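Local coordinates for delta toxin (Clostridium perfringens, PDB 2YGT), which probably lyses host cells as a haemolytic toxin that assembles into a beta-barrel pore in the target membrane, at residues 20-23 against 28-31; 60-65 against 126-131; 199-204 against 208-213. All blocks are in the same frame, centred on the assembly; numbering follows the deposited sequence.

Contact 1: residues 20-23 against 28-31; sequences TIIT and QIRK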
ATOM      1  N   THR A  20      18.281 -17.534  -7.077  1.00 37.80           N
ATOM      2  CA  THR A  20      17.483 -18.383  -7.946  1.00 28.98           C
ATOM      3  C   THR A  20      18.096 -18.370  -9.339  1.00 28.34           C
ATOM      4  O   THR A  20      18.156 -17.325  -9.987  1.00 39.66           O
ATOM      5  CB  THR A  20      16.023 -17.900  -8.029  1.00 28.29           C
ATOM      6  OG1 THR A  20      15.431 -17.927  -6.725  1.00 32.06           O
ATOM      7  CG2 THR A  20      15.221 -18.794  -8.958  1.00 29.22           C
ATOM      8  N   ILE A  21      18.568 -19.527  -9.792  1.00 36.28           N
ATOM      9  CA  ILE A  21      19.125 -19.642 -11.134  1.00 28.25           C
ATOM     10  C   ILE A  21      18.037 -20.055 -12.116  1.00 33.16           C
ATOM     11  O   ILE A  21      17.470 -21.142 -12.011  1.00 28.11           O
ATOM     12  CB  ILE A  21      20.291 -20.646 -11.195  1.00 42.59           C
ATOM     13  CG1 ILE A  21      21.482 -20.136 -10.382  1.00 44.56           C
ATOM     14  CG2 ILE A  21      20.702 -20.900 -12.637  1.00 28.46           C
ATOM     15  CD1 ILE A  21      21.350 -20.351  -8.887  1.00 52.16           C
ATOM     16  N   ILE A  22      17.750 -19.178 -13.071  1.00 35.63           N
ATOM     17  CA  ILE A  22      16.649 -19.388 -13.998  1.00 25.85           C
ATOM     18  C   ILE A  22      17.154 -19.628 -15.415  1.00 31.72           C
ATOM     19  O   ILE A  22      17.856 -18.794 -15.985  1.00 24.74           O
ATOM     20  CB  ILE A  22      15.693 -18.187 -13.982  1.00 36.40           C
ATOM     21  CG1 ILE A  22      15.303 -17.858 -12.538  1.00 34.14           C
ATOM     22  CG2 ILE A  22      14.462 -18.469 -14.829  1.00 34.72           C
ATOM     23  CD1 ILE A  22      14.935 -16.415 -12.317  1.00 24.79           C
ATOM     24  N   THR A  23      16.790 -20.778 -15.975  1.00 30.75           N
ATOM     25  CA  THR A  23      17.245 -21.164 -17.306  1.00 31.73           C
ATOM     26  C   THR A  23      16.072 -21.364 -18.260  1.00 29.43           C
ATOM     27  O   THR A  23      15.179 -22.172 -18.001  1.00 29.90           O
ATOM     28  CB  THR A  23      18.074 -22.461 -17.258  1.00 34.47           C
ATOM     29  OG1 THR A  23      19.233 -22.260 -16.441  1.00 38.64           O
ATOM     30  CG2 THR A  23      18.506 -22.868 -18.655  1.00 42.44           C
ATOM     31  N   GLN A  28      20.464 -18.301 -19.411  1.00 44.77           N
ATOM     32  CA  GLN A  28      20.356 -18.362 -17.958  1.00 45.76           C
ATOM     33  C   GLN A  28      20.485 -16.993 -17.297  1.00 41.75           C
ATOM     34  O   GLN A  28      21.333 -16.186 -17.675  1.00 41.35           O
ATOM     35  CB  GLN A  28      21.407 -19.323 -17.396  1.00 43.35           C
ATOM     36  CG  GLN A  28      21.609 -19.229 -15.896  1.00 48.99           C
ATOM     37  CD  GLN A  28      22.578 -20.275 -15.375  1.00 51.39           C
ATOM     38  OE1 GLN A  28      22.644 -21.390 -15.895  1.00 44.09           O
ATOM     39  NE2 GLN A  28      23.335 -19.919 -14.343  1.00 44.79           N
ATOM     40  N   ILE A  29      19.629 -16.739 -16.312  1.00 20.15           N
ATOM     41  CA  ILE A  29      19.702 -15.514 -15.524  1.00 23.44           C
ATOM     42  C   ILE A  29      19.602 -15.835 -14.033  1.00 25.77           C
ATOM     43  O   ILE A  29      19.178 -16.925 -13.651  1.00 31.16           O
ATOM     44  CB  ILE A  29      18.588 -14.519 -15.908  1.00 29.44           C
ATOM     45  CG1 ILE A  29      17.235 -14.995 -15.373  1.00 23.73           C
ATOM     46  CG2 ILE A  29      18.548 -14.316 -17.420  1.00 28.38           C
ATOM     47  CD1 ILE A  29      16.091 -14.074 -15.719  1.00 23.31           C
ATOM     48  N   ARG A  30      19.993 -14.886 -13.191  1.00 23.62           N
ATOM     49  CA  ARG A  30      19.975 -15.110 -11.751  1.00 25.86           C
ATOM     50  C   ARG A  30      19.160 -14.049 -11.021  1.00 26.37           C
ATOM     51  O   ARG A  30      19.070 -12.907 -11.468  1.00 31.48           O
ATOM     52  CB  ARG A  30      21.402 -15.162 -11.201  1.00 34.18           C
ATOM     53  CG  ARG A  30      22.290 -16.156 -11.932  1.00 40.71           C
ATOM     54  CD  ARG A  30      23.468 -16.600 -11.081  1.00 46.90           C
ATOM     55  NE  ARG A  30      24.121 -17.775 -11.653  1.00 54.69           N
ATOM     56  CZ  ARG A  30      24.982 -18.547 -10.997  1.00 54.64           C
ATOM     57  NH1 ARG A  30      25.298 -18.275  -9.738  1.00 51.46           N
ATOM     58  NH2 ARG A  30      25.525 -19.597 -11.598  1.00 52.98           N
ATOM     59  N   LYS A  31      18.563 -14.439  -9.900  1.00 18.43           N
ATOM     60  CA  LYS A  31      17.763 -13.525  -9.095  1.00 20.73           C
ATOM     61  C   LYS A  31      18.215 -13.543  -7.640  1.00 19.48           C
ATOM     62  O   LYS A  31      18.236 -14.596  -7.003  1.00 20.68           O
ATOM     63  CB  LYS A  31      16.280 -13.888  -9.180  1.00 18.77           C
ATOM     64  CG  LYS A  31      15.377 -12.951  -8.394  1.00 25.78           C
ATOM     65  CD  LYS A  31      13.942 -13.447  -8.362  1.00 28.50           C
ATOM     66  CE  LYS A  31      13.778 -14.615  -7.405  1.00 29.54           C
ATOM     67  NZ  LYS A  31      12.353 -15.007  -7.259  1.00 36.00           N
TER
HETATM   68  O   HOH W   1      15.981 -15.246  -5.018  1.00 29.87           O
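I21 overlaps two side chains of the opposite strand at once. Its CG2 lies against the amide end of Q28, 3.3 Å from Q28 NE2, while its CG1 sits 3.8 Å above the guanidinium plane of R30, over the border of the group rather than its centre. Each branch finds its partner because CG1 stands beside the backbone N (chi1 -66°), over R30, which leaves CG2 anti to that N and turned to Q28. Branched isoleucine thus supplies apolar cover for two long polar chains, and Q28, extended from CG outward, also brings OE1 to 3.6 Å from T23 OG1. The R30 side chain comes within about 4 Å of that of D54, a zinc ligand.

T20, I22, I29 and K31 share the other face. I22 CB packs on I29 CG1 at 3.8 Å, and the CE methylene of K31, whose chain bends at chi3 (75°), lies alongside T20 CB and OG1. The T20 hydroxyl is bonded to E15, and a water donates both to it and to K31 O. Threonine and lysine suit this end of the pairing because each joins an aliphatic part to a polar end.

The backbones run antiparallel at 156°. T20 and K31 exchange two N-H...O bonds. A second such pair, I22 N to I29 O and I29 N to I22 O, measures 2.7 Å each way, while I21–R30 and T23–Q28 are the non-hydrogen-bonded pairs. I22 and K31 also touch V148 of strand 148-155. This is the classic antiparallel beta hairpin, here joining strands 19-24 and 27-39 within the seven-stranded sheet.

Contact 2: residues 60-65 against 126-131; sequences EMTTII and ISYSIG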
ATOM      1  N   GLU A  60      20.224  -3.545 -19.598  1.00 35.40           N
ATOM      2  CA  GLU A  60      20.383  -2.862 -18.319  1.00 32.15           C
ATOM      3  C   GLU A  60      20.038  -3.753 -17.127  1.00 27.84           C
ATOM      4  O   GLU A  60      19.675  -4.917 -17.295  1.00 26.18           O
ATOM      5  CB  GLU A  60      19.558  -1.572 -18.291  1.00 32.06           C
ATOM      6  CG  GLU A  60      18.110  -1.738 -18.712  1.00 44.67           C
ATOM      7  CD  GLU A  60      17.387  -0.410 -18.824  1.00 56.63           C
ATOM      8  OE1 GLU A  60      18.026   0.638 -18.585  1.00 63.43           O
ATOM      9  OE2 GLU A  60      16.182  -0.412 -19.151  1.00 53.65           O
ATOM     10  N   MET A  61      20.169  -3.196 -15.926  1.00 24.74           N
ATOM     11  CA  MET A  61      19.893  -3.925 -14.691  1.00 25.49           C
ATOM     12  C   MET A  61      18.486  -3.652 -14.168  1.00 26.14           C
ATOM     13  O   MET A  61      18.022  -2.512 -14.169  1.00 19.35           O
ATOM     14  CB  MET A  61      20.927  -3.571 -13.618  1.00 28.04           C
ATOM     15  CG  MET A  61      22.352  -3.960 -13.977  1.00 32.32           C
ATOM     16  SD  MET A  61      23.495  -3.732 -12.602  1.00 30.20           S
ATOM     17  CE  MET A  61      23.346  -1.969 -12.326  1.00 26.67           C
ATOM     18  N   THR A  62      17.816  -4.706 -13.710  1.00 18.89           N
ATOM     19  CA  THR A  62      16.435  -4.602 -13.254  1.00 18.47           C
ATOM     20  C   THR A  62      16.273  -5.134 -11.836  1.00 30.03           C
ATOM     21  O   THR A  62      16.690  -6.252 -11.530  1.00 25.87           O
ATOM     22  CB  THR A  62      15.472  -5.375 -14.184  1.00 20.22           C
ATOM     23  OG1 THR A  62      15.463  -4.771 -15.483  1.00 18.91           O
ATOM     24  CG2 THR A  62      14.059  -5.370 -13.620  1.00 18.07           C
ATOM     25  N   THR A  63      15.664  -4.327 -10.973  1.00 17.80           N
ATOM     26  CA  THR A  63      15.351  -4.754  -9.615  1.00 18.91           C
ATOM     27  C   THR A  63      13.869  -4.567  -9.307  1.00 21.75           C
ATOM     28  O   THR A  63      13.331  -3.467  -9.432  1.00 21.95           O
ATOM     29  CB  THR A  63      16.185  -3.997  -8.570  1.00 17.50           C
ATOM     30  OG1 THR A  63      17.579  -4.213  -8.821  1.00 22.68           O
ATOM     31  CG2 THR A  63      15.850  -4.491  -7.172  1.00 18.03           C
ATOM     32  N   ILE A  64      13.216  -5.652  -8.909  1.00 16.95           N
ATOM     33  CA  ILE A  64      11.806  -5.607  -8.554  1.00 16.72           C
ATOM     34  C   ILE A  64      11.669  -5.420  -7.050  1.00 16.51           C
ATOM     35  O   ILE A  64      12.286  -6.146  -6.272  1.00 16.52           O
ATOM     36  CB  ILE A  64      11.083  -6.896  -8.976  1.00 16.71           C
ATOM     37  CG1 ILE A  64      11.276  -7.146 -10.471  1.00 16.97           C
ATOM     38  CG2 ILE A  64       9.604  -6.808  -8.639  1.00 21.16           C
ATOM     39  CD1 ILE A  64      10.781  -8.502 -10.937  1.00 17.06           C
ATOM     40  N   ILE A  65      10.867  -4.443  -6.640  1.00 16.39           N
ATOM     41  CA  ILE A  65      10.689  -4.161  -5.219  1.00 16.26           C
ATOM     42  C   ILE A  65       9.248  -4.345  -4.749  1.00 16.09           C
ATOM     43  O   ILE A  65       8.327  -3.702  -5.250  1.00 16.06           O
ATOM     44  CB  ILE A  65      11.168  -2.745  -4.862  1.00 27.54           C
ATOM     45  CG1 ILE A  65      12.653  -2.595  -5.205  1.00 27.96           C
ATOM     46  CG2 ILE A  65      10.917  -2.450  -3.387  1.00 19.14           C
ATOM     47  CD1 ILE A  65      13.170  -1.189  -5.058  1.00 33.54           C
ATOM     48  N   ILE A 126       3.932  -8.883 -11.196  1.00 22.14           N
ATOM     49  CA  ILE A 126       5.041  -8.293 -11.937  1.00 26.90           C
ATOM     50  C   ILE A 126       5.875  -9.403 -12.564  1.00 17.33           C
ATOM     51  O   ILE A 126       6.507 -10.187 -11.859  1.00 17.25           O
ATOM     52  CB  ILE A 126       5.938  -7.430 -11.024  1.00 24.27           C
ATOM     53  CG1 ILE A 126       5.112  -6.323 -10.360  1.00 20.82           C
ATOM     54  CG2 ILE A 126       7.093  -6.836 -11.819  1.00 17.01           C
ATOM     55  CD1 ILE A 126       5.914  -5.425  -9.437  1.00 16.50           C
ATOM     56  N   SER A 127       5.865  -9.474 -13.888  1.00 17.66           N
ATOM     57  CA  SER A 127       6.558 -10.542 -14.595  1.00 17.92           C
ATOM     58  C   SER A 127       7.712 -10.015 -15.440  1.00 21.50           C
ATOM     59  O   SER A 127       7.566  -9.032 -16.166  1.00 24.80           O
ATOM     60  CB  SER A 127       5.577 -11.315 -15.473  1.00 20.10           C
ATOM     61  OG  SER A 127       4.484 -11.780 -14.702  1.00 23.09           O
ATOM     62  N   TYR A 128       8.855 -10.685 -15.337  1.00 21.93           N
ATOM     63  CA  TYR A 128      10.062 -10.298 -16.055  1.00 18.35           C
ATOM     64  C   TYR A 128      10.425 -11.338 -17.113  1.00 18.77           C
ATOM     65  O   TYR A 128      10.342 -12.543 -16.872  1.00 18.79           O
ATOM     66  CB  TYR A 128      11.224 -10.116 -15.071  1.00 18.13           C
ATOM     67  CG  TYR A 128      12.539  -9.725 -15.720  1.00 18.41           C
ATOM     68  CD1 TYR A 128      13.433 -10.691 -16.167  1.00 18.67           C
ATOM     69  CD2 TYR A 128      12.884  -8.389 -15.886  1.00 18.47           C
ATOM     70  CE1 TYR A 128      14.634 -10.334 -16.760  1.00 18.99           C
ATOM     71  CE2 TYR A 128      14.081  -8.022 -16.477  1.00 18.82           C
ATOM     72  CZ  TYR A 128      14.951  -8.997 -16.911  1.00 19.07           C
ATOM     73  OH  TYR A 128      16.141  -8.637 -17.501  1.00 19.47           O
ATOM     74  N   SER A 129      10.820 -10.864 -18.289  1.00 19.15           N
ATOM     75  CA  SER A 129      11.278 -11.747 -19.355  1.00 19.62           C
ATOM     76  C   SER A 129      12.753 -11.504 -19.627  1.00 20.75           C
ATOM     77  O   SER A 129      13.220 -10.366 -19.564  1.00 24.07           O
ATOM     78  CB  SER A 129      10.473 -11.512 -20.634  1.00 20.06           C
ATOM     79  OG  SER A 129       9.111 -11.862 -20.455  1.00 25.50           O
ATOM     80  N   ILE A 130      13.483 -12.575 -19.920  1.00 22.95           N
ATOM     81  CA  ILE A 130      14.888 -12.458 -20.285  1.00 20.36           C
ATOM     82  C   ILE A 130      15.020 -11.462 -21.428  1.00 20.79           C
ATOM     83  O   ILE A 130      14.325 -11.570 -22.436  1.00 21.41           O
ATOM     84  CB  ILE A 130      15.474 -13.817 -20.712  1.00 21.57           C
ATOM     85  CG1 ILE A 130      15.314 -14.840 -19.584  1.00 22.03           C
ATOM     86  CG2 ILE A 130      16.937 -13.671 -21.103  1.00 24.33           C
ATOM     87  CD1 ILE A 130      15.799 -16.227 -19.940  1.00 22.39           C
ATOM     88  N   GLY A 131      15.903 -10.484 -21.261  1.00 30.61           N
ATOM     89  CA  GLY A 131      16.053  -9.422 -22.238  1.00 21.33           C
ATOM     90  C   GLY A 131      15.658  -8.074 -21.665  1.00 32.32           C
ATOM     91  O   GLY A 131      16.070  -7.032 -22.174  1.00 29.47           O
TER
HETATM   92  O   HOH W   2      17.255  -6.425 -16.667  1.00 32.69           O
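Strands 61-65 and 126-128 run nearly antiparallel, at 159°, but their axes come no closer than 9.5 Å, a spacing filled by side chains. T62 faces Y128 and I64 faces I126, and the two strands belong to different sheets: strand 61-72 to the seven-stranded sheet and strand 121-128 to the three-stranded one.

I64 and I126 lie alongside one another, running opposite ways. I64 CG2 reaches I126 CD1 at 4.0 Å, and I64 CD1 rests near I126 CG2 at 4.1 Å, so each isoleucine meets the other through both of its branches. Two branched aliphatic chains fill this interval between sheets without any polar group to satisfy, and V232 of strand 224-235 touches I126 from the side of the larger sheet.

The second pair is mixed in character. Y128 carries its ring across toward strand 61-65 because CG stands anti to the backbone N (chi1 179°), and CE2 comes 3.7 Å from T62 OG1 and 3.8 Å from T62 CB. The T62 oxygen approaches the ring obliquely. A water closes the polar end: it lies 2.7 Å from T62 OG1 and donates to Y128 OH at 2.6 Å and to E60 O at 2.9 Å. The phenol is also bonded to D55 OD2, which in turn receives the backbone N-H of G131. Threonine and tyrosine suit this end of the interface, since each offers carbon to the packing and a hydroxyl to the water.

The three-stranded sheet is probably the prestem of the leukocidin/haemolysin fold, which in relatives leaves the core sandwich to build the barrel. An interface that is apolar at the isoleucines and water-bridged at the phenol is consistent with such a release.

Contact 3: residues 199-204 against 208-213; sequences MRSRYS and TTNFTP
Hydrogen bonds centred on N210 tie the two segments together. Its ND2 donates to S201 O at 2.8 Å in an almost straight bond of 172°, and that oxygen lies close to the amide plane. The other end of the amide, OD1, accepts from S201 OG at 3.0 Å, so S201 grips both ends of the group and fixes its rotation. The amide gets there because CG stands anti to the N210 backbone N (chi1 -165°). On the serine, OG sits between its own N and carbonyl carbon, where it also accepts a weak bond from S204 N. Asparagine, with a donor and an acceptor on one short stem, suits this buried position, and W263 packs against its side chain. The backbone adds a bond of 2.8 Å from R200 N to N210 O.

Van der Waals packing falls to R200 and P213. Extended from CG to NE, R200 crosses the proline at about a right angle and brings NE to 3.4 Å from P213 CD, at the edge of the guanidinium. The aliphatic CD of R200 lies 3.7 Å from the same ring carbon, P213 CD. Elsewhere M199 CG brushes N210 ND2, while F211 turns away to meet I77 and I257.

A water lies between T212 OG1, at 2.6 Å, and M199 O, to which it donates weakly. Such a turn, held by an asparagine side chain in place of regular strand pairing, belongs to the long connection between strand 170-177 and helix 219-222, probably part of the rim region of leukocidin-type toxins.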
ATOM      1  N   MET A 199     -23.165   5.139  12.054  1.00 19.49           N
ATOM      2  CA  MET A 199     -24.204   5.179  13.076  1.00 22.22           C
ATOM      3  C   MET A 199     -24.909   3.821  13.210  1.00 27.92           C
ATOM      4  O   MET A 199     -25.529   3.334  12.266  1.00 20.33           O
ATOM      5  CB  MET A 199     -25.208   6.289  12.744  1.00 20.09           C
ATOM      6  CG  MET A 199     -26.239   6.563  13.820  1.00 20.77           C
ATOM      7  SD  MET A 199     -27.556   7.650  13.223  1.00 29.49           S
ATOM      8  CE  MET A 199     -26.612   9.095  12.757  1.00 20.25           C
ATOM      9  N   ARG A 200     -24.803   3.208  14.387  1.00 21.15           N
ATOM     10  CA  ARG A 200     -25.384   1.886  14.610  1.00 21.65           C
ATOM     11  C   ARG A 200     -26.910   1.923  14.623  1.00 28.74           C
ATOM     12  O   ARG A 200     -27.567   0.997  14.144  1.00 26.97           O
ATOM     13  CB  ARG A 200     -24.865   1.277  15.915  1.00 28.27           C
ATOM     14  CG  ARG A 200     -25.324  -0.152  16.147  1.00 27.40           C
ATOM     15  CD  ARG A 200     -24.641  -0.765  17.359  1.00 44.07           C
ATOM     16  NE  ARG A 200     -24.528  -2.216  17.235  1.00 64.18           N
ATOM     17  CZ  ARG A 200     -25.369  -3.087  17.783  1.00 71.77           C
ATOM     18  NH1 ARG A 200     -26.396  -2.661  18.508  1.00 74.82           N
ATOM     19  NH2 ARG A 200     -25.180  -4.389  17.613  1.00 71.05           N
ATOM     20  N   SER A 201     -27.470   2.990  15.179  1.00 24.19           N
ATOM     21  CA  SER A 201     -28.916   3.137  15.242  1.00 32.46           C
ATOM     22  C   SER A 201     -29.296   4.601  15.395  1.00 30.63           C
ATOM     23  O   SER A 201     -28.464   5.436  15.751  1.00 23.61           O
ATOM     24  CB  SER A 201     -29.498   2.321  16.397  1.00 35.55           C
ATOM     25  OG  SER A 201     -29.338   2.994  17.633  1.00 24.07           O
ATOM     26  N   ARG A 202     -30.561   4.903  15.130  1.00 27.51           N
ATOM     27  CA  ARG A 202     -31.047   6.276  15.156  1.00 24.09           C
ATOM     28  C   ARG A 202     -31.676   6.647  16.496  1.00 26.35           C
ATOM     29  O   ARG A 202     -31.844   7.827  16.800  1.00 36.71           O
ATOM     30  CB  ARG A 202     -32.065   6.485  14.035  1.00 30.63           C
ATOM     31  CG  ARG A 202     -31.553   6.072  12.665  1.00 37.01           C
ATOM     32  CD  ARG A 202     -32.696   5.853  11.686  1.00 39.09           C
ATOM     33  NE  ARG A 202     -32.220   5.732  10.311  1.00 45.59           N
ATOM     34  CZ  ARG A 202     -33.017   5.588   9.257  1.00 55.03           C
ATOM     35  NH1 ARG A 202     -34.332   5.545   9.422  1.00 63.35           N
ATOM     36  NH2 ARG A 202     -32.502   5.489   8.038  1.00 53.27           N
ATOM     37  N   TYR A 203     -32.017   5.642  17.298  1.00 25.83           N
ATOM     38  CA  TYR A 203     -32.772   5.886  18.522  1.00 26.29           C
ATOM     39  C   TYR A 203     -32.274   5.112  19.744  1.00 25.72           C
ATOM     40  O   TYR A 203     -32.920   5.128  20.789  1.00 29.09           O
ATOM     41  CB  TYR A 203     -34.256   5.594  18.282  1.00 25.43           C
ATOM     42  CG  TYR A 203     -34.871   6.474  17.222  1.00 27.09           C
ATOM     43  CD1 TYR A 203     -35.219   7.789  17.506  1.00 27.43           C
ATOM     44  CD2 TYR A 203     -35.087   6.001  15.934  1.00 24.46           C
ATOM     45  CE1 TYR A 203     -35.772   8.607  16.542  1.00 28.78           C
ATOM     46  CE2 TYR A 203     -35.641   6.813  14.960  1.00 24.07           C
ATOM     47  CZ  TYR A 203     -35.982   8.113  15.270  1.00 33.66           C
ATOM     48  OH  TYR A 203     -36.533   8.928  14.307  1.00 32.26           O
ATOM     49  N   SER A 204     -31.132   4.445  19.620  1.00 33.72           N
ATOM     50  CA  SER A 204     -30.630   3.612  20.713  1.00 36.73           C
ATOM     51  C   SER A 204     -29.162   3.879  21.039  1.00 31.01           C
ATOM     52  O   SER A 204     -28.477   4.614  20.327  1.00 25.16           O
ATOM     53  CB  SER A 204     -30.821   2.127  20.383  1.00 37.52           C
ATOM     54  OG  SER A 204     -32.154   1.854  19.982  1.00 49.28           O
ATOM     55  N   THR A 208     -20.979   6.489  23.214  1.00 26.08           N
ATOM     56  CA  THR A 208     -19.800   5.697  22.861  1.00 32.29           C
ATOM     57  C   THR A 208     -20.168   4.255  22.535  1.00 31.36           C
ATOM     58  O   THR A 208     -19.295   3.405  22.351  1.00 32.80           O
ATOM     59  CB  THR A 208     -18.758   5.691  23.994  1.00 28.22           C
ATOM     60  OG1 THR A 208     -19.310   5.054  25.153  1.00 27.73           O
ATOM     61  CG2 THR A 208     -18.341   7.108  24.342  1.00 30.45           C
ATOM     62  N   THR A 209     -21.466   3.991  22.456  1.00 30.48           N
ATOM     63  CA  THR A 209     -21.972   2.639  22.257  1.00 32.60           C
ATOM     64  C   THR A 209     -22.692   2.502  20.913  1.00 32.23           C
ATOM     65  O   THR A 209     -22.976   1.395  20.454  1.00 37.58           O
ATOM     66  CB  THR A 209     -22.913   2.236  23.425  1.00 48.08           C
ATOM     67  OG1 THR A 209     -22.129   1.716  24.505  1.00 47.16           O
ATOM     68  CG2 THR A 209     -23.927   1.187  22.995  1.00 46.86           C
ATOM     69  N   ASN A 210     -22.952   3.634  20.268  1.00 24.26           N
ATOM     70  CA  ASN A 210     -23.774   3.643  19.065  1.00 23.56           C
ATOM     71  C   ASN A 210     -23.004   3.728  17.740  1.00 26.75           C
ATOM     72  O   ASN A 210     -23.567   4.104  16.709  1.00 24.06           O
ATOM     73  CB  ASN A 210     -24.805   4.766  19.146  1.00 23.64           C
ATOM     74  CG  ASN A 210     -25.910   4.606  18.133  1.00 23.22           C
ATOM     75  OD1 ASN A 210     -26.408   3.503  17.908  1.00 35.27           O
ATOM     76  ND2 ASN A 210     -26.302   5.709  17.512  1.00 31.94           N
ATOM     77  N   PHE A 211     -21.723   3.378  17.762  1.00 25.46           N
ATOM     78  CA  PHE A 211     -20.961   3.290  16.522  1.00 22.96           C
ATOM     79  C   PHE A 211     -21.020   1.873  15.957  1.00 22.25           C
ATOM     80  O   PHE A 211     -21.106   0.899  16.705  1.00 28.72           O
ATOM     81  CB  PHE A 211     -19.509   3.724  16.733  1.00 27.55           C
ATOM     82  CG  PHE A 211     -19.354   5.183  17.064  1.00 26.23           C
ATOM     83  CD1 PHE A 211     -19.780   6.158  16.177  1.00 24.23           C
ATOM     84  CD2 PHE A 211     -18.774   5.578  18.257  1.00 26.99           C
ATOM     85  CE1 PHE A 211     -19.637   7.501  16.476  1.00 25.24           C
ATOM     86  CE2 PHE A 211     -18.626   6.920  18.562  1.00 27.80           C
ATOM     87  CZ  PHE A 211     -19.058   7.881  17.670  1.00 26.06           C
ATOM     88  N   THR A 212     -20.996   1.769  14.632  1.00 20.78           N
ATOM     89  CA  THR A 212     -21.004   0.473  13.962  1.00 22.33           C
ATOM     90  C   THR A 212     -20.088  -0.512  14.677  1.00 22.13           C
ATOM     91  O   THR A 212     -18.896  -0.250  14.837  1.00 23.52           O
ATOM     92  CB  THR A 212     -20.557   0.599  12.498  1.00 27.25           C
ATOM     93  OG1 THR A 212     -21.476   1.437  11.789  1.00 24.03           O
ATOM     94  CG2 THR A 212     -20.504  -0.770  11.835  1.00 19.82           C
ATOM     95  N   PRO A 213     -20.648  -1.649  15.115  1.00 27.97           N
ATOM     96  CA  PRO A 213     -19.889  -2.684  15.825  1.00 22.25           C
ATOM     97  C   PRO A 213     -18.665  -3.111  15.026  1.00 23.87           C
ATOM     98  O   PRO A 213     -18.682  -3.051  13.797  1.00 21.86           O
ATOM     99  CB  PRO A 213     -20.892  -3.839  15.923  1.00 22.87           C
ATOM    100  CG  PRO A 213     -21.949  -3.516  14.888  1.00 28.05           C
ATOM    101  CD  PRO A 213     -22.059  -2.037  14.970  1.00 22.03           C
TER
HETATM  102  O   HOH W   3     -23.825   0.479  11.338  1.00 23.86           O

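In the fold
From the N terminus, contact 1 closes first, a short hairpin between strands 19-24 and 27-39. Contact 2 opens after it and closes a much longer loop of 60 intervening residues, setting strand 121-128 of the three-stranded sheet against strand 61-72 of the seven-stranded sheet that also holds the hairpin. Contact 3 comes last, a tight turn with three residues between its segments. The three lie in series; none encloses or crosses another. Contacts 1 and 2 touch, as I29 CG2 packs on I130 CG1 at 3.9 Å, so hairpin and three-stranded sheet share one side of the molecule. Contact 3 sits on the opposite side of the chain's centre, about 51 Å from contact 2, centre to centre.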